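Local coordinates for protein short chain dehydrogenase (Mycobacterium smegmatis, PDB 3UCX) that probably acts as an NAD(P)-dependent oxidoreductase of the short-chain dehydrogenase family, built on a Rossmann fold, at residues V19-G24 against G195-S200; R126-F131 against V142-S147; N186-G191 against D233-A238; I239-S244 against Q253-N258. All coordinates share one frame; numbering follows the deposited sequence.

Interaction 1: residues V19-G24 against G195-S200; sequences VGPALG and GGTLKS
Thr197 lays its hydroxyl side over the methyl of Ala22, with OG1 3.7 Å from Ala22 CB and Thr197 CB 3.9 Å from the same methyl. Ala22 belongs to the glycine-rich turn that leads from the first strand of the Rossmann fold into helix 23-33, the turn that in short-chain dehydrogenases lies next to the dinucleotide; its partner is the first turn of helix 196-208, beyond the sixth strand. Pro21 adds the second contact: its ring and the threonine cross at about a right angle, and CG comes to 4.0 Å from Thr197 OG1. A chi1 of -59° turns OG1 back beside the threonine's own backbone N, which brings the oxygen and not the CG2 methyl against the turn. No hydrogen bond passes between the segments. With 91 Å² buried in all, this is a small surface contact, a light touch between the turn and the first turn of the helix. Ala22, the N-cap residue of helix 23-33, also meets Glu232 at the start of helix 232-243, while Leu23 points into the core on Val235 and Ile239. On the other partner, Gly195 is the N-cap of helix 196-208, and just inside that helix Gly196 O is gripped twice by Ser200, whose N and OG reach it from opposite faces of its carbonyl plane, the OG bond being 3.1 Å long.

Interaction 2: residues R126-F131 against V142-S147; sequences RLIQGF and VVNVNS
Ile128 sets CG1 beside its backbone N (chi1 -68°) and extends the branch (chi2 160°), which carries CD1 toward the sheet, and Val142, with CG1 anti to its backbone N (chi1 174°), turns that methyl to meet it. This is the helix-to-strand half of a beta-alpha-beta crossover of the Rossmann fold: helix 110-130 covers a face of the parallel sheet between strands 91-94 and 141-145, neighbours in that sheet. The two apolar side chains cross at about a right angle, Ile128 CD1 lying 3.8 Å from Val142 CG1 and Ile128 CG1 3.9 Å from the same methyl. Asn144, two residues on along the same side of the strand, approaches from the opposite direction. Ile128 CD1 is 3.8 Å from its ND2 and 3.9 Å from its OD1, so the methyl meets both polar atoms of the carboxamide almost evenly. These buried polar atoms have their partners elsewhere: OD1 receives a hydrogen bond from Asn94 ND2, and ND2 is paired with Ser171 OG of helix 158-179. Together the two bonds fix which way the amide is flipped. Leu174 of that helix also packs on Ile128. Past the strand end, Asn146 ND2 is tied to Lys164 O, while Asn146 OD1 takes the N-H of Ser147 in its carbonyl plane, on a lone pair, through a short, bent bond of 2.7 Å.

Interaction 3: residues N186-G191 against D233-A238; sequences NSVLPG and DEVASA
Strand 186-190 and helix 233-238 run nearly antiparallel, at 165° between their directions and with axes 9.2 Å apart, so that Val188 faces Ala238 while Pro190 lies by Val235. Every second residue of the strand thus meets residues three apart on the helix, one turn from the next. Val188 has its CG1 anti to the backbone N (chi1 171°), and this methyl sits between two helix residues, 4.1 Å from Ala238 CB and 4.2 Å from Val235 CG1. Its other branch takes a different target: CG2 rests against the Ala238 carbonyl, 4.1 Å from that residue's O. Pro190 touches through CB, which fits against both methyls of Val235, 3.9 Å from CG2 and 4.0 Å from CG1, so the valine fork straddles a single proline carbon. No hydrogen bond joins the two segments, and all four residues are buried, which makes this an apolar seam. Away from the strand the helix meets helix 23-33: Ala236 packs on Leu27, and Asp233 OD1 forms salt bridges to both Arg29 and Arg30. Ala238 also touches Ile250 of a neighbouring subunit, so this helix serves the core and the assembly at once. Strand 184-190, helix 232-243 and strand 254-257 make up the last beta-alpha-beta crossover of the Rossmann fold, interrupted by helices 196-208 and 213-221, and the seam is where that closing helix beds down on its sheet.

Interaction 4: residues I239-S244 against Q253-N258; sequences ILFMAS and QALDVN
Gln253 meets helix 239-243 with its CB, 4.3 Å from Met242 CE. Its amide leads away: NE2 binds Thr251 O of its own chain and Tyr262 O of a neighbouring subunit, and OE1 accepts from Ala264 N of that same subunit. Ala254 faces away from the helix and gives its backbone to hydrogen bonds with the neighbour. Leu255 carries the main contact. Its CB lies 3.7 Å from Met242 CE, the methionine chain being bent at chi2 (-63°) so that its terminal methyl swings across to the strand; CD2 of Leu255 reaches Phe241 CD2 more loosely, at 4.5 Å and obliquely to the ring. That ring also stacks on Phe241 of the neighbouring subunit. Asp256, on the opposite side of the strand, holds Arg151 in a salt bridge through OD2. Val257 then turns inward again, onto Val188 of the adjoining strand, and Asn258 leaves the strand with ND2 paired to Tyr262 O of its own chain. Across helix and strand the chemistry is wholly apolar, which implies that hydrophobic burial holds them together, while polar groups of the strand turn to the neighbouring strand, to Arg151 and to the subunit interface.

All four contacts belong to one Rossmann domain around a parallel seven-stranded sheet. Interactions 3 and 4 lie closest, with centres about 5 Å apart: they use successive turns of helix 232-243 and neighbouring strands 184-190 and 254-257, and both touch the same neighbouring subunit. Interaction 2 involves the adjacent strand 141-145, its centre about 14 Å from that of interaction 3 and about 13 Å from that of interaction 4, with Val143 and Val145 turned toward the 239-244 segment. Interaction 1 is outlying, its centre 14 to 20 Å from the others, yet Leu23 packs on Val145, Val235 and Ile239. Along the chain interactions 2, 3 and 4 follow in series, whereas interactions 1 and 3 interleave, tying the glycine-rich turn, probably beside the dinucleotide, to the late crossover.

Interaction 1: residues V19-G24 against G195-S200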
loop_
_atom_site.group_PDB
_atom_site.type_symbol
_atom_site.label_atom_id
_atom_site.label_comp_id
_atom_site.label_asym_id
_atom_site.label_seq_id
_atom_site.Cartn_x
_atom_site.Cartn_y
_atom_site.Cartn_z
ATOM N N VAL A 19 -28.427 1.335 -10.044
ATOM C CA VAL A 19 -28.902 2.706 -10.044
ATOM C C VAL A 19 -29.851 2.907 -8.873
ATOM O O VAL A 19 -30.958 2.352 -8.851
ATOM C CB VAL A 19 -29.626 3.050 -11.370
ATOM C CG1 VAL A 19 -30.104 4.497 -11.383
ATOM C CG2 VAL A 19 -28.717 2.787 -12.562
ATOM N N GLY A 20 -29.418 3.694 -7.895
ATOM C CA GLY A 20 -30.261 4.039 -6.760
ATOM C C GLY A 20 -30.560 5.521 -6.779
ATOM O O GLY A 20 -30.254 6.200 -7.750
ATOM N N PRO A 21 -31.162 6.037 -5.701
ATOM C CA PRO A 21 -31.610 7.424 -5.640
ATOM C C PRO A 21 -30.469 8.447 -5.463
ATOM O O PRO A 21 -30.662 9.640 -5.706
ATOM C CB PRO A 21 -32.517 7.420 -4.402
ATOM C CG PRO A 21 -31.898 6.392 -3.516
ATOM C CD PRO A 21 -31.409 5.320 -4.439
ATOM N N ALA A 22 -29.293 7.978 -5.043
ATOM C CA ALA A 22 -28.169 8.849 -4.710
ATOM C C ALA A 22 -27.166 8.872 -5.864
ATOM O O ALA A 22 -27.475 9.368 -6.954
ATOM C CB ALA A 22 -27.505 8.388 -3.413
ATOM N N LEU A 23 -25.976 8.315 -5.647
ATOM C CA LEU A 23 -24.906 8.431 -6.650
ATOM C C LEU A 23 -25.363 7.955 -8.034
ATOM O O LEU A 23 -25.051 8.586 -9.052
ATOM C CB LEU A 23 -23.678 7.647 -6.209
ATOM C CG LEU A 23 -22.500 7.676 -7.184
ATOM C CD1 LEU A 23 -21.967 9.088 -7.430
ATOM C CD2 LEU A 23 -21.403 6.739 -6.679
ATOM N N GLY A 24 -26.089 6.846 -8.074
ATOM C CA GLY A 24 -26.569 6.290 -9.343
ATOM C C GLY A 24 -27.362 7.255 -10.204
ATOM O O GLY A 24 -27.181 7.332 -11.426
ATOM N N GLY A 195 -25.436 14.295 -0.232
ATOM C CA GLY A 195 -26.548 14.632 -1.083
ATOM C C GLY A 195 -27.830 14.426 -0.295
ATOM O O GLY A 195 -27.796 14.251 0.931
ATOM N N GLY A 196 -28.957 14.430 -0.998
ATOM C CA GLY A 196 -30.275 14.340 -0.346
ATOM C C GLY A 196 -30.423 13.065 0.451
ATOM O O GLY A 196 -30.911 13.093 1.574
ATOM N N THR A 197 -29.955 11.943 -0.102
ATOM C CA THR A 197 -30.070 10.655 0.586
ATOM C C THR A 197 -29.275 10.581 1.895
ATOM O O THR A 197 -29.793 10.132 2.926
ATOM C CB THR A 197 -29.623 9.500 -0.324
ATOM O OG1 THR A 197 -30.429 9.477 -1.507
ATOM C CG2 THR A 197 -29.736 8.159 0.392
ATOM N N LEU A 198 -28.008 10.987 1.857
ATOM C CA LEU A 198 -27.192 10.971 3.066
ATOM C C LEU A 198 -27.698 11.985 4.101
ATOM O O LEU A 198 -27.640 11.725 5.290
ATOM C CB LEU A 198 -25.721 11.246 2.753
ATOM C CG LEU A 198 -24.786 11.085 3.958
ATOM C CD1 LEU A 198 -24.848 9.668 4.544
ATOM C CD2 LEU A 198 -23.353 11.460 3.593
ATOM N N LYS A 199 -28.187 13.124 3.640
ATOM C CA LYS A 199 -28.773 14.112 4.542
ATOM C C LYS A 199 -29.952 13.534 5.344
ATOM O O LYS A 199 -30.000 13.706 6.567
ATOM C CB LYS A 199 -29.208 15.352 3.788
ATOM C CG LYS A 199 -29.817 16.410 4.710
ATOM C CD LYS A 199 -29.884 17.772 4.053
ATOM C CE LYS A 199 -30.630 18.763 4.938
ATOM N NZ LYS A 199 -30.080 20.140 4.751
ATOM N N SER A 200 -30.864 12.814 4.674
ATOM C CA SER A 200 -32.023 12.205 5.372
ATOM C C SER A 200 -31.545 11.217 6.404
ATOM O O SER A 200 -32.138 11.071 7.470
ATOM C CB SER A 200 -32.964 11.459 4.422
ATOM O OG SER A 200 -33.334 12.268 3.342
#

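Interaction 2: residues R126-F131 against V142-S147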
loop_
_atom_site.group_PDB
_atom_site.type_symbol
_atom_site.label_atom_id
_atom_site.label_comp_id
_atom_site.label_asym_id
_atom_site.label_seq_id
_atom_site.Cartn_x
_atom_site.Cartn_y
_atom_site.Cartn_z
ATOM N N ARG A 126 -20.283 -10.874 -13.385
ATOM C CA ARG A 126 -21.277 -11.312 -14.373
ATOM C C ARG A 126 -21.568 -10.221 -15.399
ATOM O O ARG A 126 -21.594 -10.486 -16.607
ATOM C CB ARG A 126 -22.566 -11.743 -13.665
ATOM C CG ARG A 126 -23.273 -12.900 -14.312
ATOM C CD ARG A 126 -24.551 -13.311 -13.565
ATOM N NE ARG A 126 -24.355 -14.532 -12.778
ATOM C CZ ARG A 126 -24.147 -14.584 -11.469
ATOM N NH1 ARG A 126 -24.113 -13.485 -10.741
ATOM N NH2 ARG A 126 -23.991 -15.762 -10.874
ATOM N N LEU A 127 -21.756 -8.996 -14.930
ATOM C CA LEU A 127 -21.949 -7.839 -15.816
ATOM C C LEU A 127 -20.793 -7.594 -16.750
ATOM O O LEU A 127 -20.983 -7.383 -17.942
ATOM C CB LEU A 127 -22.150 -6.545 -15.020
ATOM C CG LEU A 127 -23.557 -6.017 -14.909
ATOM C CD1 LEU A 127 -24.175 -5.807 -16.296
ATOM C CD2 LEU A 127 -24.287 -7.080 -14.115
ATOM N N ILE A 128 -19.593 -7.559 -16.182
ATOM C CA ILE A 128 -18.384 -7.299 -16.939
ATOM C C ILE A 128 -18.209 -8.375 -18.000
ATOM O O ILE A 128 -17.900 -8.053 -19.143
ATOM C CB ILE A 128 -17.138 -7.185 -16.043
ATOM C CG1 ILE A 128 -17.228 -5.898 -15.167
ATOM C CG2 ILE A 128 -15.867 -7.206 -16.883
ATOM C CD1 ILE A 128 -16.349 -5.884 -13.931
ATOM N N GLN A 129 -18.410 -9.636 -17.626
ATOM C CA GLN A 129 -18.259 -10.739 -18.565
ATOM C C GLN A 129 -19.308 -10.686 -19.670
ATOM O O GLN A 129 -18.980 -10.873 -20.860
ATOM C CB GLN A 129 -18.289 -12.079 -17.823
ATOM C CG GLN A 129 -17.053 -12.240 -16.942
ATOM C CD GLN A 129 -16.925 -13.577 -16.232
ATOM O OE1 GLN A 129 -17.929 -14.255 -15.951
ATOM N NE2 GLN A 129 -15.679 -13.961 -15.924
ATOM N N GLY A 130 -20.563 -10.410 -19.289
ATOM C CA GLY A 130 -21.648 -10.270 -20.243
ATOM C C GLY A 130 -21.379 -9.222 -21.304
ATOM O O GLY A 130 -21.695 -9.416 -22.482
ATOM N N PHE A 131 -20.790 -8.113 -20.880
ATOM C CA PHE A 131 -20.448 -7.031 -21.788
ATOM C C PHE A 131 -19.021 -7.055 -22.326
ATOM O O PHE A 131 -18.608 -6.125 -22.997
ATOM C CB PHE A 131 -20.784 -5.689 -21.117
ATOM C CG PHE A 131 -22.268 -5.389 -21.121
ATOM C CD1 PHE A 131 -22.936 -5.181 -22.305
ATOM C CD2 PHE A 131 -22.987 -5.341 -19.942
ATOM C CE1 PHE A 131 -24.291 -4.903 -22.324
ATOM C CE2 PHE A 131 -24.337 -5.057 -19.943
ATOM C CZ PHE A 131 -25.000 -4.852 -21.134
ATOM N N VAL A 142 -14.381 -0.075 -17.916
ATOM C CA VAL A 142 -15.160 -0.489 -16.789
ATOM C C VAL A 142 -14.752 0.390 -15.616
ATOM O O VAL A 142 -13.570 0.594 -15.402
ATOM C CB VAL A 142 -14.888 -1.945 -16.408
ATOM C CG1 VAL A 142 -15.627 -2.295 -15.095
ATOM C CG2 VAL A 142 -15.268 -2.879 -17.584
ATOM N N VAL A 143 -15.735 0.919 -14.897
ATOM C CA VAL A 143 -15.499 1.564 -13.598
ATOM C C VAL A 143 -16.325 0.856 -12.548
ATOM O O VAL A 143 -17.564 0.867 -12.601
ATOM C CB VAL A 143 -15.854 3.066 -13.562
ATOM C CG1 VAL A 143 -15.385 3.684 -12.232
ATOM C CG2 VAL A 143 -15.226 3.807 -14.731
ATOM N N ASN A 144 -15.637 0.275 -11.572
ATOM C CA ASN A 144 -16.286 -0.328 -10.434
ATOM C C ASN A 144 -16.260 0.638 -9.259
ATOM O O ASN A 144 -15.189 1.064 -8.840
ATOM C CB ASN A 144 -15.616 -1.647 -10.068
ATOM C CG ASN A 144 -15.831 -2.713 -11.114
ATOM O OD1 ASN A 144 -16.821 -2.678 -11.827
ATOM N ND2 ASN A 144 -14.885 -3.648 -11.229
ATOM N N VAL A 145 -17.440 0.994 -8.757
ATOM C CA VAL A 145 -17.545 1.847 -7.584
ATOM C C VAL A 145 -17.285 0.981 -6.375
ATOM O O VAL A 145 -18.028 0.018 -6.089
ATOM C CB VAL A 145 -18.890 2.565 -7.491
ATOM C CG1 VAL A 145 -18.951 3.450 -6.221
ATOM C CG2 VAL A 145 -19.111 3.397 -8.752
ATOM N N ASN A 146 -16.191 1.292 -5.689
ATOM C CA ASN A 146 -15.789 0.559 -4.505
ATOM C C ASN A 146 -16.061 1.446 -3.260
ATOM O O ASN A 146 -17.118 2.099 -3.183
ATOM C CB ASN A 146 -14.324 0.117 -4.685
ATOM C CG ASN A 146 -13.943 -1.056 -3.805
ATOM O OD1 ASN A 146 -13.884 -0.903 -2.575
ATOM N ND2 ASN A 146 -13.659 -2.233 -4.416
ATOM N N SER A 147 -15.170 1.458 -2.280
ATOM C CA SER A 147 -15.439 2.152 -1.021
ATOM C C SER A 147 -14.171 2.423 -0.238
ATOM O O SER A 147 -13.241 1.626 -0.236
ATOM C CB SER A 147 -16.378 1.334 -0.138
ATOM O OG SER A 147 -16.515 1.907 1.173
#

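Interaction 3: residues N186-G191 against D233-A238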
loop_
_atom_site.group_PDB
_atom_site.type_symbol
_atom_site.label_atom_id
_atom_site.label_comp_id
_atom_site.label_asym_id
_atom_site.label_seq_id
_atom_site.Cartn_x
_atom_site.Cartn_y
_atom_site.Cartn_z
ATOM N N ASN A 186 -10.947 0.296 -13.969
ATOM C CA ASN A 186 -10.521 1.075 -12.796
ATOM C C ASN A 186 -11.600 1.089 -11.723
ATOM O O ASN A 186 -12.770 0.734 -11.985
ATOM C CB ASN A 186 -10.188 2.516 -13.221
ATOM C CG ASN A 186 -8.999 2.590 -14.166
ATOM O OD1 ASN A 186 -7.852 2.438 -13.743
ATOM N ND2 ASN A 186 -9.270 2.784 -15.467
ATOM N N SER A 187 -11.217 1.541 -10.529
ATOM C CA SER A 187 -12.128 1.661 -9.398
ATOM C C SER A 187 -12.151 3.099 -8.878
ATOM O O SER A 187 -11.148 3.829 -8.963
ATOM C CB SER A 187 -11.676 0.729 -8.266
ATOM O OG SER A 187 -11.600 -0.635 -8.679
ATOM N N VAL A 188 -13.305 3.512 -8.359
ATOM C CA VAL A 188 -13.450 4.792 -7.659
ATOM C C VAL A 188 -13.925 4.463 -6.221
ATOM O O VAL A 188 -14.870 3.673 -6.028
ATOM C CB VAL A 188 -14.397 5.759 -8.383
ATOM C CG1 VAL A 188 -14.704 7.003 -7.527
ATOM C CG2 VAL A 188 -13.847 6.158 -9.767
ATOM N N LEU A 189 -13.211 5.002 -5.235
ATOM C CA LEU A 189 -13.391 4.651 -3.817
ATOM C C LEU A 189 -13.870 5.867 -3.029
ATOM O O LEU A 189 -13.071 6.636 -2.516
ATOM C CB LEU A 189 -12.085 4.161 -3.202
ATOM C CG LEU A 189 -11.649 2.730 -3.542
ATOM C CD1 LEU A 189 -11.541 2.551 -5.059
ATOM C CD2 LEU A 189 -10.323 2.426 -2.839
ATOM N N PRO A 190 -15.179 6.043 -2.943
ATOM C CA PRO A 190 -15.692 7.137 -2.120
ATOM C C PRO A 190 -15.875 6.724 -0.665
ATOM O O PRO A 190 -16.083 5.524 -0.368
ATOM C CB PRO A 190 -17.050 7.415 -2.754
ATOM C CG PRO A 190 -17.501 6.066 -3.225
ATOM C CD PRO A 190 -16.252 5.333 -3.661
ATOM N N GLY A 191 -15.815 7.701 0.235
ATOM C CA GLY A 191 -16.329 7.505 1.581
ATOM C C GLY A 191 -17.810 7.853 1.586
ATOM O O GLY A 191 -18.548 7.467 0.680
ATOM N N ASP A 233 -21.969 14.803 -6.952
ATOM C CA ASP A 233 -21.327 15.300 -8.165
ATOM C C ASP A 233 -19.810 15.067 -8.165
ATOM O O ASP A 233 -19.239 14.765 -9.199
ATOM C CB ASP A 233 -21.640 16.779 -8.434
ATOM C CG ASP A 233 -22.943 16.971 -9.217
ATOM O OD1 ASP A 233 -23.221 16.242 -10.203
ATOM O OD2 ASP A 233 -23.700 17.880 -8.856
ATOM N N GLU A 234 -19.152 15.237 -7.025
ATOM C CA GLU A 234 -17.687 15.096 -6.994
ATOM C C GLU A 234 -17.273 13.651 -7.231
ATOM O O GLU A 234 -16.256 13.382 -7.881
ATOM C CB GLU A 234 -17.095 15.640 -5.671
ATOM C CG GLU A 234 -17.044 17.173 -5.653
ATOM C CD GLU A 234 -16.737 17.790 -4.289
ATOM O OE1 GLU A 234 -17.085 17.186 -3.262
ATOM O OE2 GLU A 234 -16.149 18.883 -4.256
ATOM N N VAL A 235 -18.052 12.717 -6.706
ATOM C CA VAL A 235 -17.741 11.303 -6.911
ATOM C C VAL A 235 -18.061 10.947 -8.369
ATOM O O VAL A 235 -17.264 10.264 -9.059
ATOM C CB VAL A 235 -18.500 10.401 -5.923
ATOM C CG1 VAL A 235 -18.237 8.906 -6.231
ATOM C CG2 VAL A 235 -18.123 10.780 -4.488
ATOM N N ALA A 236 -19.207 11.425 -8.860
ATOM C CA ALA A 236 -19.563 11.261 -10.263
ATOM C C ALA A 236 -18.492 11.788 -11.225
ATOM O O ALA A 236 -18.186 11.149 -12.261
ATOM C CB ALA A 236 -20.915 11.924 -10.551
ATOM N N SER A 237 -17.943 12.966 -10.934
ATOM C CA SER A 237 -16.872 13.512 -11.775
ATOM C C SER A 237 -15.669 12.557 -11.914
ATOM O O SER A 237 -15.092 12.421 -12.997
ATOM C CB SER A 237 -16.375 14.845 -11.224
ATOM O OG SER A 237 -17.370 15.861 -11.359
ATOM N N ALA A 238 -15.264 11.953 -10.807
ATOM C CA ALA A 238 -14.162 10.973 -10.802
ATOM C C ALA A 238 -14.498 9.757 -11.683
ATOM O O ALA A 238 -13.653 9.274 -12.431
ATOM C CB ALA A 238 -13.872 10.511 -9.383
#

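Interaction 4: residues I239-S244 against Q253-N258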
loop_
_atom_site.group_PDB
_atom_site.type_symbol
_atom_site.label_atom_id
_atom_site.label_comp_id
_atom_site.label_asym_id
_atom_site.label_seq_id
_atom_site.Cartn_x
_atom_site.Cartn_y
_atom_site.Cartn_z
ATOM N N ILE A 239 -15.733 9.279 -11.581
ATOM C CA ILE A 239 -16.191 8.121 -12.360
ATOM C C ILE A 239 -16.229 8.472 -13.847
ATOM O O ILE A 239 -15.769 7.707 -14.696
ATOM C CB ILE A 239 -17.573 7.640 -11.879
ATOM C CG1 ILE A 239 -17.465 7.067 -10.472
ATOM C CG2 ILE A 239 -18.176 6.616 -12.834
ATOM C CD1 ILE A 239 -18.800 6.920 -9.773
ATOM N N LEU A 240 -16.783 9.634 -14.167
ATOM C CA LEU A 240 -16.786 10.120 -15.558
ATOM C C LEU A 240 -15.385 10.228 -16.148
ATOM O O LEU A 240 -15.161 9.799 -17.295
ATOM C CB LEU A 240 -17.521 11.456 -15.678
ATOM C CG LEU A 240 -19.022 11.338 -15.979
ATOM C CD1 LEU A 240 -19.765 10.566 -14.889
ATOM C CD2 LEU A 240 -19.566 12.752 -16.118
ATOM N N PHE A 241 -14.435 10.765 -15.378
ATOM C CA PHE A 241 -13.043 10.852 -15.822
ATOM C C PHE A 241 -12.495 9.466 -16.184
ATOM O O PHE A 241 -11.996 9.264 -17.299
ATOM C CB PHE A 241 -12.156 11.484 -14.746
ATOM C CG PHE A 241 -10.691 11.296 -14.974
ATOM C CD1 PHE A 241 -10.034 12.003 -15.952
ATOM C CD2 PHE A 241 -9.983 10.394 -14.230
ATOM C CE1 PHE A 241 -8.662 11.828 -16.164
ATOM C CE2 PHE A 241 -8.627 10.197 -14.433
ATOM C CZ PHE A 241 -7.973 10.926 -15.411
ATOM N N MET A 242 -12.633 8.526 -15.248
ATOM C CA MET A 242 -12.152 7.151 -15.452
ATOM C C MET A 242 -12.844 6.445 -16.622
ATOM O O MET A 242 -12.232 5.606 -17.285
ATOM C CB MET A 242 -12.353 6.321 -14.187
ATOM C CG MET A 242 -11.364 6.616 -13.076
ATOM S SD MET A 242 -9.675 6.206 -13.586
ATOM C CE MET A 242 -8.865 6.005 -11.994
ATOM N N ALA A 243 -14.114 6.780 -16.864
ATOM C CA ALA A 243 -14.880 6.212 -17.988
ATOM C C ALA A 243 -14.494 6.811 -19.335
ATOM O O ALA A 243 -14.738 6.204 -20.383
ATOM C CB ALA A 243 -16.381 6.389 -17.753
ATOM N N SER A 244 -13.888 7.988 -19.318
ATOM C CA SER A 244 -13.636 8.763 -20.504
ATOM C C SER A 244 -12.270 8.510 -21.113
ATOM O O SER A 244 -11.375 7.956 -20.486
ATOM C CB SER A 244 -13.724 10.262 -20.161
ATOM O OG SER A 244 -12.494 10.701 -19.600
ATOM N N GLN A 253 -6.287 0.965 -11.632
ATOM C CA GLN A 253 -6.088 1.945 -10.558
ATOM C C GLN A 253 -7.341 2.147 -9.731
ATOM O O GLN A 253 -8.448 1.960 -10.217
ATOM C CB GLN A 253 -5.654 3.300 -11.128
ATOM C CG GLN A 253 -4.418 3.214 -12.006
ATOM C CD GLN A 253 -3.270 2.436 -11.374
ATOM O OE1 GLN A 253 -2.966 2.606 -10.195
ATOM N NE2 GLN A 253 -2.609 1.562 -12.181
ATOM N N ALA A 254 -7.130 2.534 -8.469
ATOM C CA ALA A 254 -8.171 2.907 -7.552
ATOM C C ALA A 254 -8.024 4.423 -7.294
ATOM O O ALA A 254 -6.978 4.883 -6.858
ATOM C CB ALA A 254 -8.004 2.118 -6.241
ATOM N N LEU A 255 -9.055 5.196 -7.567
ATOM C CA LEU A 255 -9.004 6.645 -7.316
ATOM C C LEU A 255 -9.945 6.938 -6.145
ATOM O O LEU A 255 -11.156 6.733 -6.235
ATOM C CB LEU A 255 -9.441 7.394 -8.561
ATOM C CG LEU A 255 -9.545 8.930 -8.516
ATOM C CD1 LEU A 255 -8.191 9.517 -8.137
ATOM C CD2 LEU A 255 -10.057 9.527 -9.829
ATOM N N ASP A 256 -9.373 7.368 -5.037
ATOM C CA ASP A 256 -10.128 7.603 -3.811
ATOM C C ASP A 256 -10.698 8.996 -3.837
ATOM O O ASP A 256 -9.979 9.944 -4.129
ATOM C CB ASP A 256 -9.212 7.461 -2.600
ATOM C CG ASP A 256 -8.716 6.029 -2.392
ATOM O OD1 ASP A 256 -7.950 5.531 -3.241
ATOM O OD2 ASP A 256 -9.067 5.412 -1.373
ATOM N N VAL A 257 -11.990 9.114 -3.552
ATOM C CA VAL A 257 -12.670 10.408 -3.543
ATOM C C VAL A 257 -13.211 10.558 -2.123
ATOM O O VAL A 257 -14.305 10.091 -1.805
ATOM C CB VAL A 257 -13.785 10.503 -4.596
ATOM C CG1 VAL A 257 -14.385 11.921 -4.635
ATOM C CG2 VAL A 257 -13.291 10.113 -5.993
ATOM N N ASN A 258 -12.416 11.186 -1.273
ATOM C CA ASN A 258 -12.687 11.216 0.146
ATOM C C ASN A 258 -12.213 12.454 0.862
ATOM O O ASN A 258 -12.122 12.456 2.101
ATOM C CB ASN A 258 -12.096 9.952 0.804
ATOM C CG ASN A 258 -10.590 9.849 0.668
ATOM O OD1 ASN A 258 -9.889 10.854 0.514
ATOM N ND2 ASN A 258 -10.063 8.611 0.761
#